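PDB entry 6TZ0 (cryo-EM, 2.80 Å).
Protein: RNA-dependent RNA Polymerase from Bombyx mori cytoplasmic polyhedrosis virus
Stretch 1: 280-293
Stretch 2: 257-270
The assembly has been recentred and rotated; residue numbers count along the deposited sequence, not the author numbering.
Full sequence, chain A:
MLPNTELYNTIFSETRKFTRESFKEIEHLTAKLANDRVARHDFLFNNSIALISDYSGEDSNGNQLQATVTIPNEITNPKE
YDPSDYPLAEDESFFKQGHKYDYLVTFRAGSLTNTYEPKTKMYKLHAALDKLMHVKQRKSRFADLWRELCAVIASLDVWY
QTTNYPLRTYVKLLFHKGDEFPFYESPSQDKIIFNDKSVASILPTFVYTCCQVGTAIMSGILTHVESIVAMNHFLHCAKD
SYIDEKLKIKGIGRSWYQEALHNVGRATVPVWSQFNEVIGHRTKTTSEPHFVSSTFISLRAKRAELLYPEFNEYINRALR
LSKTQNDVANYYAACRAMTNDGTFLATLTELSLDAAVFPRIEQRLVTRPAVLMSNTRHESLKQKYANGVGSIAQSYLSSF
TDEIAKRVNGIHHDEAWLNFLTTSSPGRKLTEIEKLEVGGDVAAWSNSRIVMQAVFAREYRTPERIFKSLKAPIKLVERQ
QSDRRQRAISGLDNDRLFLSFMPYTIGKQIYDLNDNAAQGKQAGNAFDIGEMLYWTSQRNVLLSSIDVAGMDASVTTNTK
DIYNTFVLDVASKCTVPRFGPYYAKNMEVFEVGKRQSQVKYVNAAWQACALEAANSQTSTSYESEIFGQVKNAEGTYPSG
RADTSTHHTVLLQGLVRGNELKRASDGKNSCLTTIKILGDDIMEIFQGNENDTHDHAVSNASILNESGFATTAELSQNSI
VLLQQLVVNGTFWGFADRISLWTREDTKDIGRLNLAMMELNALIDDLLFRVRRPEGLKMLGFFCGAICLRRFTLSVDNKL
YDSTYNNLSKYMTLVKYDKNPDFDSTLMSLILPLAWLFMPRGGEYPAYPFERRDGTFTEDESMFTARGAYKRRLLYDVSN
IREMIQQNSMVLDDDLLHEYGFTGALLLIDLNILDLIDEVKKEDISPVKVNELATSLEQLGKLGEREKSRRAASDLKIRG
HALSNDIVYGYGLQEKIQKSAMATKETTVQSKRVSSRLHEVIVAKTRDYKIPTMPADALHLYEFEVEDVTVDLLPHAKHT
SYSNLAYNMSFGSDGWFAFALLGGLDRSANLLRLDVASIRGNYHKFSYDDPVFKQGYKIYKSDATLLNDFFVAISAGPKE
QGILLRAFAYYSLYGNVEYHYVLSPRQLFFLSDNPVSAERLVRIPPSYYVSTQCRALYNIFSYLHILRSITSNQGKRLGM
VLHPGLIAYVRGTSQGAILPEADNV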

# COMPACT_ATOMS: atom_id res chain seq x y z
N GLY A 280 -1.21 5.56 40.87
CA GLY A 280 -1.64 4.75 41.98
C GLY A 280 -2.07 3.39 41.51
O GLY A 280 -1.87 3.02 40.35
N HIS A 281 -2.68 2.65 42.42
CA HIS A 281 -3.30 1.38 42.09
C HIS A 281 -4.61 1.27 42.85
O HIS A 281 -4.74 1.76 43.97
CB HIS A 281 -2.40 0.18 42.43
CG HIS A 281 -2.16 -0.01 43.89
ND1 HIS A 281 -1.18 0.66 44.58
CD2 HIS A 281 -2.80 -0.78 44.80
CE1 HIS A 281 -1.21 0.30 45.85
NE2 HIS A 281 -2.19 -0.57 46.01
N ARG A 282 -5.59 0.63 42.22
CA ARG A 282 -6.90 0.44 42.81
C ARG A 282 -7.22 -1.04 42.77
O ARG A 282 -6.52 -1.83 42.14
CB ARG A 282 -7.97 1.26 42.08
CG ARG A 282 -8.19 0.89 40.63
CD ARG A 282 -9.06 1.92 39.93
NE ARG A 282 -9.11 1.72 38.48
CZ ARG A 282 -10.10 1.12 37.84
NH1 ARG A 282 -11.16 0.69 38.50
NH2 ARG A 282 -10.05 0.97 36.52
N THR A 283 -8.28 -1.42 43.47
CA THR A 283 -8.78 -2.79 43.46
C THR A 283 -10.19 -2.75 42.90
O THR A 283 -11.11 -2.28 43.56
CB THR A 283 -8.76 -3.40 44.86
OG1 THR A 283 -7.42 -3.39 45.37
CG2 THR A 283 -9.26 -4.84 44.82
N LYS A 284 -10.35 -3.25 41.69
CA LYS A 284 -11.60 -3.14 40.96
C LYS A 284 -12.21 -4.52 40.74
O LYS A 284 -11.57 -5.55 40.98
CB LYS A 284 -11.38 -2.44 39.62
CG LYS A 284 -10.58 -3.26 38.63
CD LYS A 284 -10.28 -2.47 37.37
CE LYS A 284 -11.53 -2.17 36.57
NZ LYS A 284 -12.15 -3.39 36.01
N THR A 285 -13.45 -4.53 40.29
CA THR A 285 -14.11 -5.76 39.87
C THR A 285 -13.86 -5.98 38.39
O THR A 285 -13.70 -5.02 37.63
CB THR A 285 -15.61 -5.73 40.17
OG1 THR A 285 -16.20 -6.97 39.76
CG2 THR A 285 -16.31 -4.58 39.48
N THR A 286 -13.77 -7.25 37.99
CA THR A 286 -13.55 -7.61 36.60
C THR A 286 -14.71 -8.41 36.03
O THR A 286 -14.56 -9.04 34.98
CB THR A 286 -12.24 -8.38 36.43
OG1 THR A 286 -12.26 -9.56 37.24
CG2 THR A 286 -11.06 -7.52 36.82
N SER A 287 -15.84 -8.40 36.72
CA SER A 287 -17.05 -9.00 36.17
C SER A 287 -17.56 -8.17 35.01
O SER A 287 -17.30 -6.97 34.92
CB SER A 287 -18.11 -9.11 37.26
OG SER A 287 -18.50 -7.83 37.71
N GLU A 288 -18.28 -8.81 34.10
CA GLU A 288 -18.72 -8.21 32.86
C GLU A 288 -20.22 -7.92 32.89
O GLU A 288 -20.95 -8.53 33.66
CB GLU A 288 -18.38 -9.14 31.69
CG GLU A 288 -16.90 -9.39 31.50
CD GLU A 288 -16.12 -8.16 31.08
OE1 GLU A 288 -16.69 -7.31 30.37
OE2 GLU A 288 -14.95 -8.04 31.47
N PRO A 289 -20.70 -6.99 32.07
CA PRO A 289 -22.15 -6.75 31.98
C PRO A 289 -22.87 -7.91 31.32
O PRO A 289 -22.26 -8.82 30.75
CB PRO A 289 -22.25 -5.48 31.14
CG PRO A 289 -20.94 -4.82 31.30
CD PRO A 289 -19.95 -5.91 31.39
N HIS A 290 -24.20 -7.86 31.38
CA HIS A 290 -25.00 -9.03 31.03
C HIS A 290 -25.06 -9.28 29.53
O HIS A 290 -25.27 -10.41 29.10
CB HIS A 290 -26.42 -8.88 31.58
CG HIS A 290 -27.19 -7.75 30.97
ND1 HIS A 290 -27.95 -7.90 29.83
CD2 HIS A 290 -27.32 -6.45 31.34
CE1 HIS A 290 -28.51 -6.75 29.52
NE2 HIS A 290 -28.14 -5.85 30.42
N PHE A 291 -24.87 -8.24 28.72
CA PHE A 291 -24.81 -8.42 27.27
C PHE A 291 -23.48 -8.99 26.81
O PHE A 291 -23.37 -9.44 25.67
CB PHE A 291 -25.12 -7.10 26.56
CG PHE A 291 -24.32 -5.92 27.05
CD1 PHE A 291 -23.07 -5.63 26.53
CD2 PHE A 291 -24.84 -5.09 28.03
CE1 PHE A 291 -22.35 -4.55 26.99
CE2 PHE A 291 -24.13 -4.00 28.48
CZ PHE A 291 -22.88 -3.73 27.97
N VAL A 292 -22.46 -8.98 27.68
CA VAL A 292 -21.21 -9.66 27.39
C VAL A 292 -21.29 -11.12 27.81
O VAL A 292 -20.82 -12.01 27.10
CB VAL A 292 -20.06 -8.92 28.09
CG1 VAL A 292 -18.76 -9.67 27.95
CG2 VAL A 292 -19.92 -7.53 27.51
N SER A 293 -21.94 -11.39 28.94
CA SER A 293 -22.09 -12.76 29.44
C SER A 293 -23.06 -13.59 28.62
O SER A 293 -23.13 -14.81 28.83
CB SER A 293 -22.54 -12.73 30.90
OG SER A 293 -21.54 -12.18 31.73
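Stretch 2, residues 257-270: YQEALHNVGRATVP

Stretch 2 approaches stretch 1 in two conformations. Residues 257-264 form a helix, Gly 265 turns the chain, and residues 266-270 run as a strand alongside strand 280-285. The two strands are antiparallel, their N-to-C directions 158° apart and their axes 4.7 Å apart at closest approach. Together the stretches bury 872 Å², counting both sides.

The register pairs His 281 with Pro 270, Arg 282 with Val 269, Thr 283 with Thr 268, Lys 284 with Ala 267 and Thr 285 with Arg 266. Hydrogen bonds form at alternate pairs. At the first, Arg 282 N donates to Val 269 O (3.1 Å) and Val 269 N returns a bond to Arg 282 O (3.0 Å). At the second, Lys 284 N donates to Ala 267 O (3.0 Å) and Ala 267 N to Lys 284 O (3.1 Å), so the backbone N and O of all four residues are satisfied across the sheet. The intervening pairs lie closer, with CA atoms of Thr 283 and Thr 268 4.2 Å apart, and their CA-H groups point at the same carbonyls: Thr 268 CA lies 3.3 Å from Arg 282 O, and Thr 283 CA 3.6 Å from Ala 267 O.

Side chains alternate between the two faces. On one, Lys 284 CD packs against Val 269 CG2 at 3.8 Å, while Arg 282 CG lies 4.2 Å from the same methyl. The lysine's amine bends back within its own stretch, Lys 284 NZ donating to Thr 285 O at 2.8 Å. The other face carries His 281, Thr 283 and Thr 285 with Pro 270, Thr 268 and Arg 266; there Thr 283 OG1 comes within 3.8 Å of Thr 268 CB.

Beyond the strand pairs, Gly 265 O becomes the shared acceptor. Thr 286 N donates to it at 2.9 Å with a nearly straight geometry, and Arg 266 NH1 reaches back to Gly 265 O at 3.3 Å. Gly 265 has positive phi as the chain leaves the helix, a conformation in which a CB would be jammed against the preceding carbonyl.

Thr 286, buried and pointing toward stretch 2, ties the turn to the helix. Its hydroxyl OG1 donates to Leu 261 O at 2.8 Å, capturing a carbonyl near the end of the helix, while Thr 286 CG2 rests 3.7 Å from Ala 267 CB. Its own carbonyl meets the helix through a CA-H contact, Thr 286 O to His 262 CA at 3.4 Å.

His 262 receives the next residues of stretch 1. Glu 288 N donates to His 262 ND1 at 3.1 Å, approaching the ring at its edge, so this ring nitrogen serves as an acceptor. Ser 293 OG lies over one face of the same ring, 4.2 Å from His 262 CE1. One helical turn earlier, Gln 258 extends its end toward stretch 1, placing NE2 3.3 Å from Val 292 CG1; that amide nitrogen is hydrogen-bonded elsewhere in the structure, as is Glu 288 OE1.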

# COMPACT_ATOMS: atom_id res chain seq x y z
N TYR A 257 -10.44 -15.43 26.99
CA TYR A 257 -9.78 -14.74 28.09
C TYR A 257 -10.70 -13.74 28.77
O TYR A 257 -10.51 -13.44 29.95
CB TYR A 257 -8.51 -14.04 27.61
CG TYR A 257 -8.73 -12.77 26.81
CD1 TYR A 257 -9.02 -12.83 25.45
CD2 TYR A 257 -8.57 -11.52 27.39
CE1 TYR A 257 -9.20 -11.69 24.72
CE2 TYR A 257 -8.75 -10.37 26.66
CZ TYR A 257 -9.06 -10.46 25.32
OH TYR A 257 -9.23 -9.31 24.59
N GLN A 258 -11.71 -13.26 28.05
CA GLN A 258 -12.68 -12.36 28.63
C GLN A 258 -13.55 -13.08 29.66
O GLN A 258 -13.81 -12.55 30.74
CB GLN A 258 -13.52 -11.75 27.51
CG GLN A 258 -14.39 -10.60 27.90
CD GLN A 258 -15.04 -9.98 26.70
OE1 GLN A 258 -14.92 -10.49 25.59
NE2 GLN A 258 -15.71 -8.87 26.90
N GLU A 259 -13.94 -14.32 29.36
CA GLU A 259 -14.67 -15.13 30.33
C GLU A 259 -13.79 -15.53 31.51
O GLU A 259 -14.26 -15.57 32.65
CB GLU A 259 -15.24 -16.37 29.66
CG GLU A 259 -16.09 -17.23 30.55
CD GLU A 259 -16.63 -18.43 29.84
OE1 GLU A 259 -16.35 -18.58 28.63
OE2 GLU A 259 -17.32 -19.25 30.48
N ALA A 260 -12.51 -15.82 31.25
CA ALA A 260 -11.59 -16.14 32.33
C ALA A 260 -11.40 -14.96 33.28
O ALA A 260 -11.45 -15.12 34.51
CB ALA A 260 -10.25 -16.58 31.76
N LEU A 261 -11.23 -13.76 32.72
CA LEU A 261 -11.04 -12.57 33.52
C LEU A 261 -12.33 -12.15 34.22
O LEU A 261 -12.28 -11.53 35.28
CB LEU A 261 -10.52 -11.45 32.63
CG LEU A 261 -9.90 -10.20 33.25
CD1 LEU A 261 -8.60 -10.55 33.95
CD2 LEU A 261 -9.66 -9.20 32.16
N HIS A 262 -13.49 -12.49 33.63
CA HIS A 262 -14.76 -12.37 34.34
C HIS A 262 -14.80 -13.25 35.57
O HIS A 262 -15.17 -12.80 36.66
CB HIS A 262 -15.91 -12.72 33.40
CG HIS A 262 -17.22 -12.87 34.10
ND1 HIS A 262 -17.94 -11.81 34.58
CD2 HIS A 262 -17.95 -13.98 34.39
CE1 HIS A 262 -19.05 -12.24 35.15
NE2 HIS A 262 -19.08 -13.56 35.04
N ASN A 263 -14.42 -14.52 35.43
CA ASN A 263 -14.47 -15.43 36.57
C ASN A 263 -13.37 -15.18 37.59
O ASN A 263 -13.45 -15.75 38.69
CB ASN A 263 -14.41 -16.89 36.11
CG ASN A 263 -15.73 -17.38 35.56
OD1 ASN A 263 -16.79 -17.07 36.10
ND2 ASN A 263 -15.68 -18.15 34.49
N VAL A 264 -12.35 -14.38 37.27
CA VAL A 264 -11.38 -13.97 38.29
C VAL A 264 -12.05 -13.14 39.38
O VAL A 264 -11.85 -13.39 40.57
CB VAL A 264 -10.20 -13.21 37.64
CG1 VAL A 264 -9.35 -12.51 38.68
CG2 VAL A 264 -9.33 -14.18 36.90
N GLY A 265 -12.86 -12.16 38.99
CA GLY A 265 -13.65 -11.40 39.94
C GLY A 265 -13.03 -10.12 40.44
O GLY A 265 -13.66 -9.06 40.31
N ARG A 266 -11.82 -10.15 40.98
CA ARG A 266 -11.18 -8.96 41.51
C ARG A 266 -9.78 -8.87 40.94
O ARG A 266 -9.10 -9.88 40.78
CB ARG A 266 -11.10 -8.98 43.04
CG ARG A 266 -12.43 -8.92 43.75
CD ARG A 266 -13.05 -7.54 43.62
NE ARG A 266 -14.28 -7.41 44.40
CZ ARG A 266 -15.50 -7.68 43.94
NH1 ARG A 266 -15.66 -8.09 42.69
NH2 ARG A 266 -16.55 -7.54 44.72
N ALA A 267 -9.35 -7.65 40.64
CA ALA A 267 -7.97 -7.43 40.22
C ALA A 267 -7.49 -6.12 40.82
O ALA A 267 -8.22 -5.13 40.82
CB ALA A 267 -7.83 -7.41 38.70
N THR A 268 -6.27 -6.14 41.33
CA THR A 268 -5.60 -4.93 41.79
C THR A 268 -4.65 -4.46 40.69
O THR A 268 -3.61 -5.08 40.43
CB THR A 268 -4.93 -5.17 43.15
OG1 THR A 268 -4.08 -4.07 43.49
CG2 THR A 268 -4.21 -6.51 43.24
N VAL A 269 -5.03 -3.39 40.01
CA VAL A 269 -4.45 -2.97 38.75
C VAL A 269 -3.81 -1.61 38.97
O VAL A 269 -4.18 -0.90 39.92
CB VAL A 269 -5.50 -2.94 37.62
CG1 VAL A 269 -6.16 -4.28 37.50
CG2 VAL A 269 -6.54 -1.87 37.88
N PRO A 270 -2.85 -1.21 38.14
CA PRO A 270 -2.31 0.15 38.25
C PRO A 270 -3.26 1.19 37.65
O PRO A 270 -4.19 0.87 36.92
CB PRO A 270 -0.99 0.09 37.47
CG PRO A 270 -1.18 -1.01 36.53
CD PRO A 270 -2.02 -2.02 37.23